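Local coordinates for protein prephenate dehydratase:Amino acid-binding ACT (Brucella abortus, PDB 6VH5) that probably converts prephenate to phenylpyruvate with loss of carbon dioxide and water, in phenylalanine biosynthesis, and binds phenylalanine in its ACT region, at residues A[26-31]-A[57-62]; A[70-75]-A[196-201]; A[132-137]-A[186-191]. All blocks are in the same frame, centred on the assembly; numbering follows the deposited sequence.

In the fold
All three contacts lie in the prephenate dehydratase part of the chain, not in the ACT sheet. Interactions 1 and 2 share one mixed five-stranded sheet, in the order 49-53, 26-30, 70-77, 193-200, 96-104; their centres are about 9 Å apart and they touch where strand 26-30 pairs with strand 70-77. Interaction 1 closes first along the chain, and helix 56-64 is followed in the chain by strand 70-77. Interaction 3 falls within the 120 residues between the two strands of interaction 2, its centre about 28 Å away, beside the second mixed sheet. Residues 186-191 then lead back into strand 193-200, consistent with the two-lobed fold of periplasmic-binding-protein type.

Interaction 1 (A[26-31]-A[57-62]); sequences RISFQG and EDAFNA
Strand 26-30 and helix 56-64 belong to the alpha/beta layering of the first lobe, where the helix lies on the sheet and runs almost antiparallel to the strand: the short axes approach to 7.1 Å and make an angle of 168°. So close a seat rests on small side chains. Ser-28 points at the helix, and its OG donates a hydrogen bond of 2.8 Å to Ala-59 O. With chi1 at 58°, OG sits between the backbone N and the carbonyl carbon, which turns it onto that oxygen; the C=O...OG angle of 125° brings the donor in from the flank of the carbonyl, slightly tilted from its plane. A buried hydroxyl thus ties strand to helix, with a weak second bond to Leu-70 O on the adjoining strand. One turn on, Ala-62 CB meets Ser-28 CB at 3.7 Å, while Ala-59 CB rests on the strand backbone, 4.1 Å from Phe-29 C. Phe-29 itself points away from this helix, to helix 36-44, and Gln-30 sends its NE2 to Pro-54 O. Helices on both sides of a central sheet are the hallmark of a three-layer alpha/beta/alpha lobe, as in the periplasmic-binding-protein type fold.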
# COMPACT_ATOMS: atom_id res chain seq x y z
N ARG A 26 -15.44 16.76 14.78
CA ARG A 26 -15.43 15.41 14.22
C ARG A 26 -14.07 15.13 13.60
O ARG A 26 -13.44 16.02 13.01
CB ARG A 26 -16.53 15.24 13.16
CG ARG A 26 -17.95 15.42 13.70
CD ARG A 26 -18.36 14.23 14.53
NE ARG A 26 -19.40 13.45 13.87
CZ ARG A 26 -19.58 12.14 14.05
NH1 ARG A 26 -18.78 11.47 14.87
NH2 ARG A 26 -20.54 11.51 13.40
N ILE A 27 -13.61 13.89 13.73
CA ILE A 27 -12.39 13.43 13.09
C ILE A 27 -12.71 12.20 12.26
O ILE A 27 -13.14 11.17 12.81
CB ILE A 27 -11.27 13.14 14.10
CG1 ILE A 27 -10.10 12.44 13.40
CG2 ILE A 27 -11.80 12.38 15.30
CD1 ILE A 27 -8.78 12.54 14.15
N SER A 28 -12.53 12.29 10.95
CA SER A 28 -12.88 11.19 10.07
C SER A 28 -11.82 10.09 10.11
O SER A 28 -10.62 10.35 10.27
CB SER A 28 -13.07 11.68 8.64
OG SER A 28 -11.90 12.32 8.17
N PHE A 29 -12.27 8.85 9.94
CA PHE A 29 -11.37 7.72 9.77
C PHE A 29 -12.02 6.73 8.82
O PHE A 29 -13.25 6.68 8.68
CB PHE A 29 -11.05 7.04 11.11
CG PHE A 29 -12.22 6.29 11.71
CD1 PHE A 29 -12.38 4.93 11.50
CD2 PHE A 29 -13.17 6.96 12.48
CE1 PHE A 29 -13.46 4.24 12.05
CE2 PHE A 29 -14.25 6.27 13.03
CZ PHE A 29 -14.39 4.91 12.82
N GLN A 30 -11.19 5.89 8.19
CA GLN A 30 -11.68 4.85 7.31
C GLN A 30 -11.93 3.59 8.13
O GLN A 30 -11.03 3.11 8.82
CB GLN A 30 -10.67 4.56 6.19
CG GLN A 30 -11.11 3.52 5.15
CD GLN A 30 -10.97 2.07 5.64
OE1 GLN A 30 -10.02 1.72 6.34
NE2 GLN A 30 -11.94 1.23 5.28
N GLY A 31 -13.15 3.05 8.03
CA GLY A 31 -13.56 1.79 8.62
C GLY A 31 -14.87 1.91 9.37
O GLY A 31 -15.61 2.90 9.26
N GLU A 57 -10.61 7.85 0.74
CA GLU A 57 -11.03 9.02 -0.03
C GLU A 57 -12.20 9.72 0.65
O GLU A 57 -12.19 10.95 0.79
CB GLU A 57 -11.39 8.58 -1.45
CG GLU A 57 -10.17 8.11 -2.26
CD GLU A 57 -9.72 6.67 -1.94
OE1 GLU A 57 -8.72 6.23 -2.55
OE2 GLU A 57 -10.34 6.00 -1.07
N ASP A 58 -13.19 8.95 1.14
CA ASP A 58 -14.30 9.55 1.87
C ASP A 58 -13.81 10.22 3.15
O ASP A 58 -14.33 11.27 3.55
CB ASP A 58 -15.35 8.49 2.20
CG ASP A 58 -16.12 8.03 0.98
OD1 ASP A 58 -16.40 8.86 0.08
OD2 ASP A 58 -16.46 6.82 0.93
N ALA A 59 -12.82 9.61 3.82
CA ALA A 59 -12.23 10.25 4.99
C ALA A 59 -11.52 11.55 4.61
O ALA A 59 -11.51 12.51 5.39
CB ALA A 59 -11.26 9.29 5.69
N PHE A 60 -10.91 11.61 3.42
CA PHE A 60 -10.35 12.88 2.95
C PHE A 60 -11.46 13.88 2.67
O PHE A 60 -11.43 15.02 3.14
CB PHE A 60 -9.50 12.67 1.70
CG PHE A 60 -8.08 12.24 1.97
CD1 PHE A 60 -7.82 11.03 2.59
CD2 PHE A 60 -7.01 13.04 1.58
CE1 PHE A 60 -6.51 10.61 2.83
CE2 PHE A 60 -5.71 12.63 1.81
CZ PHE A 60 -5.45 11.42 2.44
N ASN A 61 -12.48 13.44 1.92
CA ASN A 61 -13.55 14.32 1.50
C ASN A 61 -14.30 14.91 2.69
O ASN A 61 -14.79 16.04 2.62
CB ASN A 61 -14.50 13.57 0.58
CG ASN A 61 -15.56 14.46 -0.03
OD1 ASN A 61 -15.26 15.30 -0.87
ND2 ASN A 61 -16.81 14.27 0.39
N ALA A 62 -14.40 14.15 3.79
CA ALA A 62 -15.03 14.66 5.00
C ALA A 62 -14.36 15.93 5.51
O ALA A 62 -15.02 16.79 6.11
CB ALA A 62 -14.99 13.58 6.09

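Interaction 2 (A[70-75]-A[196-201]); sequences LAMIPI and FVVLSK
A proline set within a paired strand is the striking feature here: Pro-74 forms a non-hydrogen-bonded pair with Phe-196, their CA atoms only 4.1 Å apart, closer than in the pairs further along. The missing N-H costs this ladder nothing, because the position is a non-hydrogen-bonded one; the pyrrolidine ring packs on the phenyl of Phe-196, which crosses it obliquely, with Pro-74 CB 3.6 Å from Phe-196 CE2. Phe-196 CG stands anti to its own carbonyl carbon (chi1 -58°), a setting that leans the ring across to the proline on the neighbouring strand. Met-72, on the same face, bends at chi2 and chi3 and crosses the phenylalanine side chain at about a right angle. Its SD lies 4.7 Å from the ring centroid and 42° off the normal, an oblique Met-aromatic contact, and also touches Phe-196 CB at 3.5 Å. Leu-70 and Val-198 extend this apolar face, which helix 36-44 covers through Cys-41, Ala-40 and Met-44.

On the other face, helix 56-64 packs on Ala-71, Ile-73 and Leu-199. Here Ile-73 CG1 reaches Leu-199 CD1 at 3.9 Å, and Ile-75 CD1 closes on Val-197 CG1 at 3.6 Å. Between the faces the backbones exchange paired bonds at Ala-71/Leu-199 and Ile-73/Val-197; the shortest are Leu-199 N to Ala-71 O and Val-197 N to Ile-73 O, each 2.9 Å. The short segments run at 150° to each other, so the ladder is antiparallel and twisted. Phe-196 also lies close to Thr-194, predicted to be essential for the dehydratase activity. A late strand returning antiparallel beside the early parallel strands, between two helical layers, is characteristic of the mixed central sheet of periplasmic-binding-protein type lobes.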
# COMPACT_ATOMS: atom_id res chain seq x y z
N LEU A 70 -10.59 17.07 11.19
CA LEU A 70 -9.33 16.36 10.97
C LEU A 70 -9.64 14.97 10.42
O LEU A 70 -10.75 14.45 10.57
CB LEU A 70 -8.52 16.21 12.27
CG LEU A 70 -8.13 17.41 13.12
CD1 LEU A 70 -7.55 16.94 14.46
CD2 LEU A 70 -7.13 18.28 12.37
N ALA A 71 -8.61 14.35 9.85
CA ALA A 71 -8.71 12.97 9.38
C ALA A 71 -7.53 12.17 9.90
O ALA A 71 -6.39 12.65 9.90
CB ALA A 71 -8.76 12.90 7.84
N MET A 72 -7.82 10.93 10.33
CA MET A 72 -6.81 10.03 10.88
C MET A 72 -6.56 8.92 9.86
O MET A 72 -7.39 8.01 9.71
CB MET A 72 -7.27 9.46 12.22
CG MET A 72 -6.27 8.52 12.89
SD MET A 72 -4.83 9.29 13.68
CE MET A 72 -5.58 10.01 15.14
N ILE A 73 -5.41 8.97 9.19
CA ILE A 73 -5.12 8.14 8.03
C ILE A 73 -3.90 7.28 8.31
O ILE A 73 -2.84 7.81 8.67
CB ILE A 73 -4.88 8.98 6.77
CG1 ILE A 73 -6.08 9.90 6.49
CG2 ILE A 73 -4.54 8.07 5.59
CD1 ILE A 73 -7.40 9.18 6.35
N PRO A 74 -3.99 5.96 8.18
CA PRO A 74 -2.79 5.12 8.30
C PRO A 74 -1.95 5.17 7.04
O PRO A 74 -2.47 5.16 5.92
CB PRO A 74 -3.38 3.71 8.51
CG PRO A 74 -4.71 3.76 7.83
CD PRO A 74 -5.22 5.17 8.04
N ILE A 75 -0.63 5.25 7.22
CA ILE A 75 0.28 5.27 6.08
C ILE A 75 1.39 4.24 6.18
O ILE A 75 2.00 3.91 5.14
CB ILE A 75 0.87 6.68 5.87
CG1 ILE A 75 1.71 7.11 7.06
CG2 ILE A 75 -0.27 7.69 5.62
CD1 ILE A 75 2.62 8.28 6.74
N PHE A 196 -0.02 6.47 11.76
CA PHE A 196 -1.00 7.38 11.18
C PHE A 196 -0.40 8.77 11.02
O PHE A 196 0.56 9.13 11.70
CB PHE A 196 -2.25 7.47 12.06
CG PHE A 196 -2.94 6.17 12.30
CD1 PHE A 196 -2.50 5.32 13.31
CD2 PHE A 196 -4.03 5.79 11.54
CE1 PHE A 196 -3.14 4.12 13.55
CE2 PHE A 196 -4.68 4.59 11.78
CZ PHE A 196 -4.23 3.75 12.78
N VAL A 197 -0.98 9.54 10.10
CA VAL A 197 -0.77 10.98 10.01
C VAL A 197 -2.13 11.65 10.18
O VAL A 197 -3.15 11.14 9.72
CB VAL A 197 -0.13 11.41 8.67
CG1 VAL A 197 1.35 11.02 8.64
CG2 VAL A 197 -0.89 10.79 7.51
N VAL A 198 -2.13 12.78 10.88
CA VAL A 198 -3.33 13.57 11.11
C VAL A 198 -3.39 14.66 10.05
O VAL A 198 -2.46 15.45 9.92
CB VAL A 198 -3.31 14.17 12.53
CG1 VAL A 198 -4.64 14.81 12.87
CG2 VAL A 198 -2.93 13.09 13.54
N LEU A 199 -4.49 14.71 9.30
CA LEU A 199 -4.62 15.63 8.18
C LEU A 199 -5.58 16.77 8.50
O LEU A 199 -6.51 16.61 9.30
CB LEU A 199 -5.09 14.90 6.91
CG LEU A 199 -4.18 13.75 6.47
CD1 LEU A 199 -4.61 13.24 5.11
CD2 LEU A 199 -2.70 14.11 6.49
N SER A 200 -5.34 17.91 7.86
CA SER A 200 -6.17 19.09 8.05
C SER A 200 -6.28 19.86 6.74
O SER A 200 -5.37 19.84 5.91
CB SER A 200 -5.57 20.01 9.13
OG SER A 200 -6.23 21.27 9.15
N LYS A 201 -7.40 20.58 6.60
CA LYS A 201 -7.64 21.39 5.41
C LYS A 201 -6.85 22.69 5.46
O LYS A 201 -6.50 23.23 4.40
CB LYS A 201 -9.14 21.67 5.28
CG LYS A 201 -9.56 22.63 4.16
CD LYS A 201 -10.99 23.13 4.37
CE LYS A 201 -11.60 23.76 3.11
NZ LYS A 201 -12.03 22.74 2.12

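Interaction 3 (A[132-137]-A[186-191]); sequences QCRNVI and VEDSEN
The carboxylate of Asp-188 overlaps the first turn of helix 134-139, spreading its two oxygens over consecutive backbone N-H groups. Asp-188 OD1 accepts from Arg-134 N at 2.9 Å and Asp-188 OD2 from Asn-135 N at 3.0 Å. Both donors arrive on the syn side, though displaced from the carboxylate plane by 25° and 16°. The bond from Asn-135 N is the straighter of the two. Two separate bonds on the two oxygens fix the rotation of the group, and Asp-188 CG, anti to its carbonyl carbon at chi1 -67°, aims it at the helix start.

The main chain secures the same residue: Asp-188 N donates to Gln-132 O at 2.9 Å, a nearly linear bond. Side-chain packing adds to this grip. Asn-135 CB lies against Asp-188 OD2, while the amide of Asn-135 crosses the carboxylate at an angle and sends its OD1 to Arg-138. The guanidinium of Arg-134 adds charge alone, since NE remains 4.5 Å from Asp-188 OD1, which lies well out of the guanidinium plane. This nearby positive charge and the N-terminal end of the helix would both tend to stabilise the ionised aspartate.

Beside the polar cluster, Val-136 CG1 packs on Val-186 CB at 3.7 Å, the two valines crossing at about a right angle, and Cys-133 SG rests 3.9 Å from Glu-187 CA. Cys-133 and Val-186 both also touch Leu-168 of the second lobe's sheet, and Glu-187 turns its carboxylate away to His-106 and Phe-107 N. Cys-133 holds the N-cap position, and Asp-188 comes from a remote loop: a carboxylate bound to the backbone N-H groups of a helix's first turn, a common anion site at a helix N-terminus, here joining loop 186-191 to helix 134-139 in the second lobe.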
# COMPACT_ATOMS: atom_id res chain seq x y z
N GLN A 132 -3.01 -13.54 10.30
CA GLN A 132 -2.08 -13.16 11.34
C GLN A 132 -2.37 -13.83 12.67
O GLN A 132 -1.65 -13.60 13.64
CB GLN A 132 -2.07 -11.63 11.51
CG GLN A 132 -1.71 -10.92 10.25
CD GLN A 132 -1.67 -9.40 10.38
OE1 GLN A 132 -1.08 -8.72 9.54
NE2 GLN A 132 -2.30 -8.86 11.43
N CYS A 133 -3.41 -14.66 12.73
CA CYS A 133 -3.82 -15.32 13.96
C CYS A 133 -4.00 -16.81 13.72
O CYS A 133 -4.89 -17.44 14.30
CB CYS A 133 -5.12 -14.71 14.49
SG CYS A 133 -4.98 -12.98 14.98
N ARG A 134 -3.15 -17.40 12.88
CA ARG A 134 -3.34 -18.80 12.52
C ARG A 134 -3.14 -19.72 13.71
O ARG A 134 -3.86 -20.72 13.84
CB ARG A 134 -2.39 -19.19 11.38
CG ARG A 134 -2.87 -18.76 10.00
CD ARG A 134 -1.88 -19.18 8.92
NE ARG A 134 -0.64 -18.42 9.00
CZ ARG A 134 -0.38 -17.32 8.29
NH1 ARG A 134 -1.28 -16.85 7.44
NH2 ARG A 134 0.78 -16.69 8.44
N ASN A 135 -2.23 -19.37 14.62
CA ASN A 135 -1.88 -20.26 15.72
C ASN A 135 -3.08 -20.57 16.62
O ASN A 135 -3.32 -21.73 16.96
CB ASN A 135 -0.73 -19.68 16.54
CG ASN A 135 0.63 -19.81 15.84
OD1 ASN A 135 0.80 -20.62 14.92
ND2 ASN A 135 1.59 -19.00 16.28
N VAL A 136 -3.83 -19.53 17.02
CA VAL A 136 -4.98 -19.76 17.91
C VAL A 136 -6.14 -20.42 17.19
O VAL A 136 -7.00 -21.03 17.84
CB VAL A 136 -5.48 -18.46 18.57
CG1 VAL A 136 -4.40 -17.87 19.46
CG2 VAL A 136 -5.96 -17.48 17.52
N ILE A 137 -6.22 -20.29 15.86
CA ILE A 137 -7.23 -21.05 15.14
C ILE A 137 -6.84 -22.53 15.10
O ILE A 137 -7.69 -23.41 15.26
CB ILE A 137 -7.44 -20.47 13.73
CG1 ILE A 137 -8.16 -19.11 13.82
CG2 ILE A 137 -8.21 -21.45 12.86
CD1 ILE A 137 -8.23 -18.35 12.53
N VAL A 186 -3.89 -12.28 20.93
CA VAL A 186 -3.74 -13.65 20.44
C VAL A 186 -3.01 -13.74 19.11
O VAL A 186 -2.86 -14.85 18.58
CB VAL A 186 -5.13 -14.31 20.30
CG1 VAL A 186 -5.90 -14.20 21.61
CG2 VAL A 186 -5.89 -13.68 19.15
N GLU A 187 -2.53 -12.63 18.57
CA GLU A 187 -1.87 -12.63 17.27
C GLU A 187 -0.55 -13.41 17.30
O GLU A 187 0.11 -13.52 18.34
CB GLU A 187 -1.63 -11.20 16.77
CG GLU A 187 -0.63 -10.40 17.60
CD GLU A 187 -1.26 -9.71 18.81
OE1 GLU A 187 -0.53 -9.01 19.54
OE2 GLU A 187 -2.49 -9.86 19.02
N ASP A 188 -0.20 -13.96 16.14
CA ASP A 188 1.01 -14.76 15.97
C ASP A 188 2.27 -13.95 16.26
O ASP A 188 2.98 -14.22 17.23
CB ASP A 188 1.06 -15.33 14.55
CG ASP A 188 -0.04 -16.35 14.29
OD1 ASP A 188 -0.34 -16.63 13.10
OD2 ASP A 188 -0.64 -16.85 15.26
N SER A 189 2.53 -12.94 15.44
CA SER A 189 3.75 -12.16 15.56
C SER A 189 3.49 -10.94 16.42
O SER A 189 2.39 -10.38 16.43
CB SER A 189 4.26 -11.72 14.18
OG SER A 189 3.40 -12.14 13.14
N GLU A 190 4.51 -10.51 17.13
CA GLU A 190 4.41 -9.28 17.89
C GLU A 190 5.02 -8.15 17.08
O GLU A 190 5.45 -8.33 15.94
CB GLU A 190 5.09 -9.45 19.25
CG GLU A 190 6.41 -10.17 19.24
CD GLU A 190 6.82 -10.58 20.64
OE1 GLU A 190 8.03 -10.55 20.96
OE2 GLU A 190 5.91 -10.91 21.44
N ASN A 191 5.00 -6.95 17.66
CA ASN A 191 5.58 -5.77 17.01
C ASN A 191 4.88 -5.43 15.70
O ASN A 191 5.52 -5.17 14.68
CB ASN A 191 7.09 -5.95 16.82
CG ASN A 191 7.86 -5.50 18.01
OD1 ASN A 191 8.42 -6.32 18.74
ND2 ASN A 191 7.86 -4.19 18.25